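Local coordinates for NudC domain-containing protein 2 (Mus musculus, PDB 2RH0) that may regulate the LIS1/dynein pathway by stabilising LIS1 together with the Hsp90 chaperone, at residues Val9-Gly12 against Gln17-Gln20. Sequence-based numbering, arbitrary orientation.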
loop_
_atom_site.group_PDB
_atom_site.type_symbol
_atom_site.label_atom_id
_atom_site.label_comp_id
_atom_site.label_asym_id
_atom_site.label_seq_id
_atom_site.Cartn_x
_atom_site.Cartn_y
_atom_site.Cartn_z
ATOM N N VAL A 9 3.892 5.228 0.463
ATOM C CA VAL A 9 2.781 5.976 -0.018
ATOM C C VAL A 9 2.551 5.646 -1.488
ATOM O O VAL A 9 3.408 5.992 -2.353
ATOM C CB VAL A 9 3.113 7.469 0.123
ATOM C CG1 VAL A 9 1.828 8.227 0.488
ATOM C CG2 VAL A 9 4.325 7.699 1.188
ATOM N N PRO A 10 1.453 4.945 -1.789
ATOM C CA PRO A 10 1.159 4.591 -3.160
ATOM C C PRO A 10 0.372 5.577 -3.986
ATOM O O PRO A 10 -0.295 6.485 -3.462
ATOM C CB PRO A 10 0.357 3.314 -3.013
ATOM C CG PRO A 10 -0.397 3.494 -1.758
ATOM C CD PRO A 10 0.422 4.392 -0.874
ATOM N N CYS A 11 0.526 5.428 -5.310
ATOM C CA CYS A 11 -0.304 6.131 -6.289
ATOM C C CYS A 11 -1.013 5.005 -7.014
ATOM O O CYS A 11 -0.371 4.133 -7.583
ATOM C CB CYS A 11 0.558 6.981 -7.222
ATOM S SG CYS A 11 -0.369 7.948 -8.452
ATOM N N GLY A 12 -2.340 4.975 -6.911
ATOM C CA GLY A 12 -3.134 3.986 -7.581
ATOM C C GLY A 12 -3.244 4.277 -9.068
ATOM O O GLY A 12 -3.204 5.418 -9.506
ATOM N N GLN A 17 -0.674 -0.103 -8.662
ATOM C CA GLN A 17 -0.124 1.069 -8.015
ATOM C C GLN A 17 1.378 1.129 -8.170
ATOM O O GLN A 17 2.025 0.129 -8.560
ATOM C CB GLN A 17 -0.513 1.112 -6.549
ATOM C CG GLN A 17 -0.070 -0.071 -5.719
ATOM C CD GLN A 17 -0.642 -0.104 -4.272
ATOM O OE1 GLN A 17 -0.124 -0.824 -3.449
ATOM N NE2 GLN A 17 -1.694 0.653 -3.987
ATOM N N TRP A 18 1.924 2.321 -7.957
ATOM C CA TRP A 18 3.359 2.480 -7.892
ATOM C C TRP A 18 3.707 3.309 -6.678
ATOM O O TRP A 18 2.868 4.041 -6.132
ATOM C CB TRP A 18 3.916 3.123 -9.191
ATOM C CG TRP A 18 3.512 4.573 -9.395
ATOM C CD1 TRP A 18 2.366 5.033 -9.957
ATOM C CD2 TRP A 18 4.268 5.715 -9.040
ATOM N NE1 TRP A 18 2.348 6.404 -9.941
ATOM C CE2 TRP A 18 3.518 6.841 -9.392
ATOM C CE3 TRP A 18 5.540 5.896 -8.474
ATOM C CZ2 TRP A 18 3.980 8.130 -9.186
ATOM C CZ3 TRP A 18 5.990 7.159 -8.264
ATOM C CH2 TRP A 18 5.201 8.270 -8.593
ATOM N N TYR A 19 4.964 3.219 -6.274
ATOM C CA TYR A 19 5.484 3.973 -5.158
ATOM C C TYR A 19 6.997 4.025 -5.258
ATOM O O TYR A 19 7.563 3.455 -6.164
ATOM C CB TYR A 19 5.032 3.363 -3.852
ATOM C CG TYR A 19 5.265 1.887 -3.687
ATOM C CD1 TYR A 19 4.300 0.969 -4.075
ATOM C CD2 TYR A 19 6.416 1.407 -3.068
ATOM C CE1 TYR A 19 4.482 -0.424 -3.891
ATOM C CE2 TYR A 19 6.612 0.003 -2.866
ATOM C CZ TYR A 19 5.642 -0.884 -3.288
ATOM O OH TYR A 19 5.847 -2.214 -3.122
ATOM N N GLN A 20 7.655 4.702 -4.331
ATOM C CA GLN A 20 9.092 4.876 -4.437
ATOM C C GLN A 20 9.742 5.044 -3.090
ATOM O O GLN A 20 9.044 5.224 -2.067
ATOM C CB GLN A 20 9.370 6.127 -5.266
ATOM C CG GLN A 20 8.846 7.381 -4.611
ATOM C CD GLN A 20 8.911 8.563 -5.476
ATOM O OE1 GLN A 20 9.981 8.904 -6.011
ATOM N NE2 GLN A 20 7.750 9.218 -5.650
HETATM O O HOH W 1 6.006 6.488 -2.655
#
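Cys11 and Trp18 face each other as the hydrogen-bonded pair of an antiparallel beta hairpin, which lies in the CS domain, a p23-like beta fold. Two backbone bonds join them: Cys11 N donates to Trp18 O (2.8 Å, N-H...O 164°), and Trp18 N returns a bond to Cys11 O at 2.9 Å. Toward Gln20 the pairing is bridged by a water, which donates to Val9 O and accepts from Gln20 N. Pro10, next to the hydrogen-bonded pair, sits where a backbone N points away from strand 16-20, so a proline without N-H costs this pairing nothing; its CA adds a CA-H...O contact to Trp18 O at 3.5 Å. On the other edge of strand 16-20, Gln17 and Tyr19 bond through their backbones to Glu28 and Phe26 of strand 24-30.

On the face shared by Cys11 and Trp18, the short cysteine side chain lets the indole face close over its CB, which sits over the ring's rim, 3.3 Å from Trp18 NE1. With SG anti to the backbone N (chi1 -178°), the thiol makes an oblique sulfur-aromatic contact, 4.3 Å from SG to the centroid of the five-membered ring of Trp18. The indole N-H makes a weak hydrogen bond to Tyr105 O of the second subunit.

The opposite face carries Gln17, which, its chain extended beyond CG, runs alongside the Pro10 ring, both pointing the same way, so that the flexible glutamine chain lays its amide against the rigid apolar ring. Arg5 of the second subunit packs on both. At Gly12, CA stands 4.0 Å from Gln17 CB, while Gln17 NE2 comes within 3.5 Å of Pro10 CB.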